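Local coordinates for uncharacterized protein (PDB 6PTM) that probably hydrolyses carrageenan from the chain end, as an exo-acting carrageenase of glycoside hydrolase family GH42, at residues 398-403 and 409-414; 452-457 and 466-471; 445-450 and 585-590. All coordinates share one frame; numbering follows the deposited sequence.

Contact 1. Residues 398-403 and 409-414; sequences NLWSDN and IDLEAL. With EDO (1,2-ethanediol), chain D.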
loop_
_atom_site.group_PDB
_atom_site.type_symbol
_atom_site.label_atom_id
_atom_site.label_comp_id
_atom_site.label_asym_id
_atom_site.label_seq_id
_atom_site.Cartn_x
_atom_site.Cartn_y
_atom_site.Cartn_z
ATOM N N ASN A 398 4.186 1.150 -7.148
ATOM C CA ASN A 398 5.342 0.872 -8.053
ATOM C C ASN A 398 5.568 2.086 -8.986
ATOM O O ASN A 398 6.678 2.189 -9.514
ATOM C CB ASN A 398 5.261 -0.507 -8.762
ATOM C CG ASN A 398 4.168 -0.699 -9.791
ATOM O OD1 ASN A 398 3.356 0.179 -10.055
ATOM N ND2 ASN A 398 4.193 -1.833 -10.468
ATOM N N LEU A 399 4.631 3.029 -9.109
ATOM C CA LEU A 399 4.896 4.279 -9.872
ATOM C C LEU A 399 5.892 5.167 -9.112
ATOM O O LEU A 399 6.441 6.062 -9.717
ATOM C CB LEU A 399 3.590 4.998 -10.196
ATOM C CG LEU A 399 2.636 4.281 -11.140
ATOM C CD1 LEU A 399 1.397 5.110 -11.389
ATOM C CD2 LEU A 399 3.329 3.972 -12.457
ATOM N N TRP A 400 6.165 4.877 -7.839
ATOM C CA TRP A 400 7.313 5.429 -7.079
ATOM C C TRP A 400 8.394 4.370 -6.820
ATOM O O TRP A 400 9.574 4.735 -6.948
ATOM C CB TRP A 400 6.858 6.026 -5.756
ATOM C CG TRP A 400 7.984 6.576 -4.955
ATOM C CD1 TRP A 400 8.497 7.836 -5.003
ATOM C CD2 TRP A 400 8.712 5.887 -3.927
ATOM N NE1 TRP A 400 9.515 7.969 -4.093
ATOM C CE2 TRP A 400 9.670 6.784 -3.424
ATOM C CE3 TRP A 400 8.669 4.594 -3.407
ATOM C CZ2 TRP A 400 10.587 6.428 -2.442
ATOM C CZ3 TRP A 400 9.541 4.249 -2.396
ATOM C CH2 TRP A 400 10.500 5.152 -1.940
ATOM N N SER A 401 8.040 3.135 -6.429
ATOM C CA SER A 401 9.069 2.149 -5.989
ATOM C C SER A 401 9.839 1.597 -7.207
ATOM O O SER A 401 10.972 1.162 -7.004
ATOM C CB SER A 401 8.481 1.043 -5.122
ATOM O OG SER A 401 7.422 0.359 -5.782
ATOM N N ASP A 402 9.259 1.605 -8.412
ATOM C CA ASP A 402 9.973 1.255 -9.672
ATOM C C ASP A 402 10.528 2.546 -10.304
ATOM O O ASP A 402 10.368 3.634 -9.713
ATOM C CB ASP A 402 9.119 0.415 -10.620
ATOM C CG ASP A 402 8.939 -1.049 -10.193
ATOM O OD1 ASP A 402 9.679 -1.516 -9.311
ATOM O OD2 ASP A 402 8.024 -1.692 -10.720
ATOM N N ASN A 403 11.219 2.419 -11.446
ATOM C CA ASN A 403 12.114 3.472 -11.983
ATOM C C ASN A 403 11.374 4.545 -12.789
ATOM O O ASN A 403 11.952 5.645 -12.921
ATOM C CB ASN A 403 13.234 2.850 -12.810
ATOM C CG ASN A 403 14.188 2.045 -11.957
ATOM O OD1 ASN A 403 14.654 2.531 -10.928
ATOM N ND2 ASN A 403 14.424 0.799 -12.304
ATOM N N ILE A 409 2.455 10.825 -11.641
ATOM C CA ILE A 409 2.181 10.466 -10.234
ATOM C C ILE A 409 3.377 10.869 -9.377
ATOM O O ILE A 409 4.474 10.215 -9.463
ATOM C CB ILE A 409 1.841 8.970 -10.119
ATOM C CG1 ILE A 409 0.588 8.653 -10.936
ATOM C CG2 ILE A 409 1.697 8.560 -8.667
ATOM C CD1 ILE A 409 -0.643 9.506 -10.624
ATOM N N ASP A 410 3.126 11.864 -8.536
ATOM C CA ASP A 410 4.070 12.413 -7.536
ATOM C C ASP A 410 3.619 11.861 -6.183
ATOM O O ASP A 410 2.704 12.431 -5.599
ATOM C CB ASP A 410 4.090 13.939 -7.621
ATOM C CG ASP A 410 5.018 14.662 -6.645
ATOM O OD1 ASP A 410 5.478 14.033 -5.653
ATOM O OD2 ASP A 410 5.262 15.857 -6.868
ATOM N N LEU A 411 4.164 10.733 -5.753
ATOM C CA LEU A 411 3.641 10.026 -4.553
ATOM C C LEU A 411 3.720 10.965 -3.339
ATOM O O LEU A 411 2.829 10.924 -2.461
ATOM C CB LEU A 411 4.438 8.730 -4.310
ATOM C CG LEU A 411 3.942 7.855 -3.161
ATOM C CD1 LEU A 411 2.463 7.577 -3.276
ATOM C CD2 LEU A 411 4.702 6.537 -3.102
ATOM N N GLU A 412 4.786 11.746 -3.221
ATOM C CA GLU A 412 4.928 12.650 -2.063
ATOM C C GLU A 412 3.771 13.651 -2.080
ATOM O O GLU A 412 3.094 13.794 -1.061
ATOM C CB GLU A 412 6.218 13.454 -2.106
ATOM C CG GLU A 412 6.253 14.490 -1.013
ATOM C CD GLU A 412 7.625 15.113 -0.784
ATOM O OE1 GLU A 412 8.332 15.248 -1.798
ATOM O OE2 GLU A 412 7.978 15.481 0.372
ATOM N N ALA A 413 3.548 14.313 -3.214
ATOM C CA ALA A 413 2.559 15.413 -3.271
ATOM C C ALA A 413 1.168 14.804 -3.061
ATOM O O ALA A 413 0.389 15.359 -2.284
ATOM C CB ALA A 413 2.678 16.194 -4.554
ATOM N N LEU A 414 0.864 13.676 -3.694
ATOM C CA LEU A 414 -0.506 13.113 -3.605
ATOM C C LEU A 414 -0.726 12.593 -2.188
ATOM O O LEU A 414 -1.839 12.741 -1.686
ATOM C CB LEU A 414 -0.728 12.045 -4.673
ATOM C CG LEU A 414 -0.623 12.568 -6.101
ATOM C CD1 LEU A 414 -0.907 11.465 -7.103
ATOM C CD2 LEU A 414 -1.576 13.722 -6.348
HETATM C C1 EDO D . 13.799 -1.291 -7.737
HETATM O O1 EDO D . 12.642 -1.123 -6.927
HETATM C C2 EDO D . 13.543 -0.979 -9.139
HETATM O O2 EDO D . 12.333 -1.549 -9.596
HETATM O O HOH W 1 5.650 8.376 -11.094
#

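Contact 2. Residues 452-457 and 466-471; sequences MAYDFM and MFNTEG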
loop_
_atom_site.group_PDB
_atom_site.type_symbol
_atom_site.label_atom_id
_atom_site.label_comp_id
_atom_site.label_asym_id
_atom_site.label_seq_id
_atom_site.Cartn_x
_atom_site.Cartn_y
_atom_site.Cartn_z
ATOM N N MET A 452 9.064 -0.592 1.533
ATOM C CA MET A 452 9.765 0.660 1.142
ATOM C C MET A 452 8.769 1.736 0.715
ATOM O O MET A 452 8.914 2.829 1.223
ATOM C CB MET A 452 10.781 0.449 0.028
ATOM C CG MET A 452 11.685 1.632 -0.082
ATOM S SD MET A 452 13.026 1.353 -1.262
ATOM C CE MET A 452 12.160 1.511 -2.823
ATOM N N ALA A 453 7.775 1.460 -0.128
ATOM C CA ALA A 453 6.804 2.513 -0.542
ATOM C C ALA A 453 5.951 2.979 0.667
ATOM O O ALA A 453 5.727 4.193 0.807
ATOM C CB ALA A 453 5.945 2.038 -1.682
ATOM N N TYR A 454 5.465 2.056 1.507
ATOM C CA TYR A 454 4.733 2.381 2.765
ATOM C C TYR A 454 5.616 3.309 3.623
ATOM O O TYR A 454 5.119 4.331 4.174
ATOM C CB TYR A 454 4.263 1.068 3.418
ATOM C CG TYR A 454 2.991 0.508 2.810
ATOM C CD1 TYR A 454 2.513 0.942 1.572
ATOM C CD2 TYR A 454 2.256 -0.461 3.467
ATOM C CE1 TYR A 454 1.346 0.434 1.031
ATOM C CE2 TYR A 454 1.089 -0.984 2.929
ATOM C CZ TYR A 454 0.618 -0.518 1.724
ATOM O OH TYR A 454 -0.556 -1.013 1.235
ATOM N N ASP A 455 6.899 2.968 3.758
ATOM C CA ASP A 455 7.848 3.758 4.586
ATOM C C ASP A 455 8.010 5.168 3.990
ATOM O O ASP A 455 8.135 6.141 4.773
ATOM C CB ASP A 455 9.176 3.015 4.784
ATOM C CG ASP A 455 9.058 1.836 5.748
ATOM O OD1 ASP A 455 7.975 1.729 6.398
ATOM O OD2 ASP A 455 10.025 1.014 5.815
ATOM N N PHE A 456 7.979 5.298 2.670
ATOM C CA PHE A 456 8.059 6.618 2.014
ATOM C C PHE A 456 6.771 7.404 2.340
ATOM O O PHE A 456 6.859 8.569 2.780
ATOM C CB PHE A 456 8.387 6.457 0.530
ATOM C CG PHE A 456 8.458 7.767 -0.211
ATOM C CD1 PHE A 456 9.606 8.547 -0.165
ATOM C CD2 PHE A 456 7.344 8.266 -0.882
ATOM C CE1 PHE A 456 9.654 9.774 -0.826
ATOM C CE2 PHE A 456 7.410 9.479 -1.566
ATOM C CZ PHE A 456 8.555 10.239 -1.527
ATOM N N MET A 457 5.614 6.802 2.100
ATOM C CA MET A 457 4.299 7.433 2.358
ATOM C C MET A 457 4.213 7.848 3.855
ATOM O O MET A 457 3.761 8.970 4.138
ATOM C CB MET A 457 3.185 6.447 2.000
ATOM C CG MET A 457 2.979 6.222 0.538
ATOM S SD MET A 457 1.729 4.898 0.276
ATOM C CE MET A 457 2.492 3.893 -0.997
ATOM N N MET A 466 -3.997 4.672 6.690
ATOM C CA MET A 466 -3.641 4.145 5.367
ATOM C C MET A 466 -4.691 3.117 4.922
ATOM O O MET A 466 -4.926 2.113 5.624
ATOM C CB MET A 466 -2.240 3.536 5.370
ATOM C CG MET A 466 -1.849 3.051 3.979
ATOM S SD MET A 466 -0.360 2.002 4.016
ATOM C CE MET A 466 0.861 3.255 4.414
ATOM N N PHE A 467 -5.247 3.332 3.731
ATOM C CA PHE A 467 -6.364 2.530 3.181
ATOM C C PHE A 467 -5.946 1.958 1.832
ATOM O O PHE A 467 -5.831 2.722 0.879
ATOM C CB PHE A 467 -7.624 3.390 3.065
ATOM C CG PHE A 467 -8.878 2.627 2.715
ATOM C CD1 PHE A 467 -8.942 1.243 2.756
ATOM C CD2 PHE A 467 -10.016 3.320 2.347
ATOM C CE1 PHE A 467 -10.115 0.575 2.435
ATOM C CE2 PHE A 467 -11.193 2.653 2.061
ATOM C CZ PHE A 467 -11.232 1.281 2.072
ATOM N N ASN A 468 -5.627 0.669 1.808
ATOM C CA ASN A 468 -5.376 -0.095 0.564
ATOM C C ASN A 468 -6.729 -0.520 -0.007
ATOM O O ASN A 468 -7.340 -1.415 0.560
ATOM C CB ASN A 468 -4.434 -1.274 0.798
ATOM C CG ASN A 468 -4.017 -1.919 -0.498
ATOM O OD1 ASN A 468 -4.782 -1.914 -1.479
ATOM N ND2 ASN A 468 -2.837 -2.537 -0.479
ATOM N N THR A 469 -7.187 0.169 -1.054
ATOM C CA THR A 469 -8.577 0.113 -1.585
ATOM C C THR A 469 -8.692 -1.000 -2.620
ATOM O O THR A 469 -9.804 -1.263 -3.073
ATOM C CB THR A 469 -9.006 1.460 -2.168
ATOM O OG1 THR A 469 -7.951 2.017 -2.971
ATOM C CG2 THR A 469 -9.389 2.399 -1.044
ATOM N N GLU A 470 -7.583 -1.627 -2.979
ATOM C CA GLU A 470 -7.629 -2.841 -3.819
ATOM C C GLU A 470 -6.397 -3.673 -3.511
ATOM O O GLU A 470 -5.430 -3.606 -4.288
ATOM C CB GLU A 470 -7.729 -2.451 -5.289
ATOM C CG GLU A 470 -8.036 -3.625 -6.197
ATOM C CD GLU A 470 -8.006 -3.265 -7.673
ATOM O OE1 GLU A 470 -8.505 -2.167 -8.017
ATOM O OE2 GLU A 470 -7.405 -4.038 -8.452
ATOM N N GLY A 471 -6.439 -4.419 -2.412
ATOM C CA GLY A 471 -5.263 -5.127 -1.882
ATOM C C GLY A 471 -4.824 -6.227 -2.835
ATOM O O GLY A 471 -5.669 -7.114 -3.173
#

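Contact 3. Residues 445-450 and 585-590; sequences FDWVEI and RIYEKL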
loop_
_atom_site.group_PDB
_atom_site.type_symbol
_atom_site.label_atom_id
_atom_site.label_comp_id
_atom_site.label_asym_id
_atom_site.label_seq_id
_atom_site.Cartn_x
_atom_site.Cartn_y
_atom_site.Cartn_z
ATOM N N PHE A 445 8.696 -13.110 -1.412
ATOM C CA PHE A 445 7.632 -12.367 -2.131
ATOM C C PHE A 445 8.176 -10.979 -2.467
ATOM O O PHE A 445 9.234 -10.568 -1.951
ATOM C CB PHE A 445 6.308 -12.290 -1.337
ATOM C CG PHE A 445 6.432 -11.727 0.063
ATOM C CD1 PHE A 445 6.436 -10.362 0.289
ATOM C CD2 PHE A 445 6.520 -12.565 1.154
ATOM C CE1 PHE A 445 6.579 -9.849 1.571
ATOM C CE2 PHE A 445 6.673 -12.050 2.433
ATOM C CZ PHE A 445 6.724 -10.694 2.635
ATOM N N ASP A 446 7.425 -10.245 -3.271
ATOM C CA ASP A 446 7.811 -8.867 -3.637
ATOM C C ASP A 446 7.456 -7.985 -2.433
ATOM O O ASP A 446 6.296 -7.572 -2.342
ATOM C CB ASP A 446 7.142 -8.448 -4.953
ATOM C CG ASP A 446 7.499 -7.012 -5.316
ATOM O OD1 ASP A 446 8.354 -6.431 -4.609
ATOM O OD2 ASP A 446 6.917 -6.489 -6.275
ATOM N N TRP A 447 8.433 -7.718 -1.564
ATOM C CA TRP A 447 8.297 -6.968 -0.286
ATOM C C TRP A 447 8.388 -5.444 -0.495
ATOM O O TRP A 447 8.265 -4.726 0.504
ATOM C CB TRP A 447 9.383 -7.407 0.722
ATOM C CG TRP A 447 10.782 -7.134 0.246
ATOM C CD1 TRP A 447 11.386 -7.688 -0.852
ATOM C CD2 TRP A 447 11.738 -6.193 0.778
ATOM N NE1 TRP A 447 12.649 -7.190 -1.022
ATOM C CE2 TRP A 447 12.905 -6.283 -0.028
ATOM C CE3 TRP A 447 11.742 -5.311 1.861
ATOM C CZ2 TRP A 447 14.027 -5.494 0.195
ATOM C CZ3 TRP A 447 12.871 -4.561 2.106
ATOM C CH2 TRP A 447 13.986 -4.637 1.274
ATOM N N VAL A 448 8.680 -4.953 -1.699
ATOM C CA VAL A 448 9.219 -3.572 -1.890
ATOM C C VAL A 448 8.089 -2.542 -1.683
ATOM O O VAL A 448 8.354 -1.517 -1.034
ATOM C CB VAL A 448 9.935 -3.393 -3.252
ATOM C CG1 VAL A 448 10.343 -1.957 -3.470
ATOM C CG2 VAL A 448 11.187 -4.249 -3.351
ATOM N N GLU A 449 6.882 -2.789 -2.200
ATOM C CA GLU A 449 5.758 -1.828 -2.040
ATOM C C GLU A 449 5.311 -1.738 -0.566
ATOM O O GLU A 449 5.220 -0.590 -0.038
ATOM C CB GLU A 449 4.637 -2.196 -2.992
ATOM C CG GLU A 449 5.055 -2.044 -4.433
ATOM C CD GLU A 449 3.961 -2.406 -5.414
ATOM O OE1 GLU A 449 2.762 -2.142 -5.115
ATOM O OE2 GLU A 449 4.322 -2.974 -6.442
ATOM N N ILE A 450 5.023 -2.862 0.109
ATOM C CA ILE A 450 4.475 -2.822 1.504
ATOM C C ILE A 450 5.551 -2.444 2.539
ATOM O O ILE A 450 5.163 -2.106 3.671
ATOM C CB ILE A 450 3.772 -4.132 1.875
ATOM C CG1 ILE A 450 4.684 -5.357 1.802
ATOM C CG2 ILE A 450 2.506 -4.317 1.043
ATOM C CD1 ILE A 450 4.030 -6.601 2.396
ATOM N N ARG A 585 18.682 -0.245 -3.043
ATOM C CA ARG A 585 19.923 -0.917 -2.587
ATOM C C ARG A 585 20.276 -0.399 -1.184
ATOM O O ARG A 585 20.581 -1.242 -0.299
ATOM C CB ARG A 585 21.048 -0.757 -3.619
ATOM C CG ARG A 585 22.247 -1.673 -3.375
ATOM C CD ARG A 585 23.394 -1.516 -4.397
ATOM N NE ARG A 585 22.817 -1.567 -5.735
ATOM C CZ ARG A 585 22.615 -0.515 -6.525
ATOM N NH1 ARG A 585 23.012 0.700 -6.186
ATOM N NH2 ARG A 585 21.996 -0.697 -7.670
ATOM N N ILE A 586 20.162 0.914 -0.940
ATOM C CA ILE A 586 20.541 1.521 0.360
ATOM C C ILE A 586 19.435 1.208 1.392
ATOM O O ILE A 586 19.779 0.844 2.540
ATOM C CB ILE A 586 20.895 3.028 0.265
ATOM C CG1 ILE A 586 21.244 3.602 1.639
ATOM C CG2 ILE A 586 19.795 3.864 -0.367
ATOM C CD1 ILE A 586 22.333 2.850 2.419
ATOM N N TYR A 587 18.160 1.256 1.006
ATOM C CA TYR A 587 17.028 0.845 1.889
ATOM C C TYR A 587 17.247 -0.579 2.399
ATOM O O TYR A 587 17.175 -0.811 3.606
ATOM C CB TYR A 587 15.698 0.878 1.137
ATOM C CG TYR A 587 14.502 0.498 1.962
ATOM C CD1 TYR A 587 13.977 1.361 2.911
ATOM C CD2 TYR A 587 13.933 -0.760 1.849
ATOM C CE1 TYR A 587 12.883 1.006 3.694
ATOM C CE2 TYR A 587 12.830 -1.130 2.616
ATOM C CZ TYR A 587 12.289 -0.236 3.523
ATOM O OH TYR A 587 11.222 -0.594 4.260
ATOM N N GLU A 588 17.469 -1.523 1.484
ATOM C CA GLU A 588 17.701 -2.966 1.803
ATOM C C GLU A 588 18.911 -3.103 2.741
ATOM O O GLU A 588 18.879 -3.903 3.716
ATOM C CB GLU A 588 17.933 -3.714 0.499
ATOM C CG GLU A 588 18.214 -5.185 0.655
ATOM C CD GLU A 588 18.350 -5.898 -0.678
ATOM O OE1 GLU A 588 19.165 -5.439 -1.523
ATOM O OE2 GLU A 588 17.665 -6.914 -0.863
ATOM N N LYS A 589 19.960 -2.347 2.453
ATOM C CA LYS A 589 21.208 -2.373 3.239
ATOM C C LYS A 589 20.912 -1.964 4.677
ATOM O O LYS A 589 21.513 -2.540 5.555
ATOM C CB LYS A 589 22.256 -1.480 2.569
ATOM C CG LYS A 589 23.625 -1.590 3.185
ATOM C CD LYS A 589 24.239 -2.959 2.935
ATOM C CE LYS A 589 25.701 -3.018 3.289
ATOM N NZ LYS A 589 26.225 -4.366 2.949
ATOM N N LEU A 590 19.987 -1.026 4.913
ATOM C CA LEU A 590 19.754 -0.462 6.259
ATOM C C LEU A 590 18.604 -1.178 6.991
ATOM O O LEU A 590 18.526 -1.022 8.175
ATOM C CB LEU A 590 19.459 1.038 6.147
ATOM C CG LEU A 590 20.566 1.937 5.591
ATOM C CD1 LEU A 590 20.078 3.381 5.568
ATOM C CD2 LEU A 590 21.860 1.806 6.383
#

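Contact 1. Residues 398-403 and 409-414
Ile409 meets Leu399 at the entrance to helix 411-417, within the alpha/beta barrel expected of a GH42 enzyme, on the path from strand 391-394 to strand 421-423. The pair shows how a short helix is pinned to the next by apolar branches and a single water: Ile409 CG1 lies 3.7 Å from Leu399 CD1, and the water donates to Leu399 O and, at 2.7 Å, to Ile409 O, satisfying two backbone carbonyls. Asp410 turns to its own helix instead and acts as N-cap, its OD1 taking the N-H of Ala413 at 3.1 Å from above the carboxylate plane, while OD2 forms a salt bridge with Lys570. Leu411 then faces Trp400. With CG anti to the backbone N (chi1 -176°), Leu411 CD2 comes to 3.5 Å from Trp400 CB and lies next nearest to Trp400 CG, meeting the indole obliquely, the two side chains crossing at about a right angle. Glu412 OE2 bonds to Thr601 OG1. Beyond the other helix, Asn403 ND2 donates to Asn581 OD1; with an alanine here, that oxygen would probably lose its mate and the turn would be less firmly tied to helix 579-590. An ethanediol, probably from the crystallisation liquor, sits at the far end of the helix, its O1 donating to Ser401 O at 2.8 Å and its O2 to Asp402 OD1 at 2.7 Å.

Contact 2. Residues 452-457 and 466-471
Tyr454 projects from helix 448-460 over Met466, the first residue of strand 466-471, and the contact can be read atom by atom along the tyrosine. CB passes Met466 CE at the limit of contact, 4.2 Å, and CG comes closer to the same methyl, at 3.8 Å. Farther out the sulfur takes over: SD sits above the middle of the ring, 3.4 Å from the centroid and 10° off the normal, with CE2 and CZ the ring atoms closest to it. The methionine achieves this by a bend at its last torsion (chi3 -70°), which carries CE back over the CG side of the ring, where it adds a CH-pi contact to the same face. At the tip, Tyr454 OH bonds to Asn423 OD1 on the adjacent strand 421-423, and Asn468 ND2 stands 3.2 Å from that hydroxyl while donating to Ala425 O. The amide plane is turned 76° from the ring. Asn468 OD1 meanwhile accepts from Glu470 N in an Asx turn, which fixes the flip of the amide. A Met-aromatic contact thus seals helix to sheet in a beta-alpha-beta crossover, from strand 421-423 through helix 448-460 to strand 466-471, the repeating element of an alpha/beta barrel.

Contact 3. Residues 445-450 and 585-590
Trp447 and Tyr587 join the barrel to what is probably a separate flavodoxin-like domain: the tryptophan lies in the lead-in to helix 448-460, the tyrosine on helix 579-590, which packs beside a five-stranded parallel sheet of order 2-1-3-4-5. Aromatic contact comes first. The rings are roughly parallel, at 26°, but slid so far apart that they barely overlap, with centroids 5.8 Å apart; Trp447 CZ3 comes up at the edge of the tyrosine, 3.5 Å from CE2. Placing CG between the backbone N and the carbonyl carbon (chi1 62°) points the indole at helix 579-590, where CZ3 meets this edge. Apolar and mixed packing comes next: Glu588 CB lies 4.1 Å from Trp447 CH2, and the extended glutamate carries OE2 to 4.0 Å from CZ2. Polar bonds follow. Glu588 OE2 is hydrogen-bonded to Tyr443 OH, whose ring also meets that of Trp447. The hydroxyl of Tyr587 goes to Asp455 of helix 448-460, a second tie between the two helices. Asp446 caps the turn into helix 448-460, its OD1 accepting the N-H of Val448 at 3.3 Å, while Val448 CG2 lies 4.0 Å above one face of the Trp447 indole, offset toward its rim.

Helix 448-460 unites the three sites. Contact 2 uses its middle to cover the barrel strands, contact 3 uses its first turn and lead-in to meet helix 579-590, and contact 1 packs against its flank, with Trp400 CZ2 3.3 Å from Phe456 CD1 in stacked rings. The centres of contacts 1 and 2 are about 11 Å apart, those of 2 and 3 about 14 Å. A backbone tie within the shared helix joins the latter two: Tyr454 N is 3.1 Å from Glu449 O, a probable hydrogen bond. In GH42 enzymes the active site lies at the carboxyl ends of the barrel strands; toward that end strand 466-471 carries Glu470, salt-bridged to Lys394.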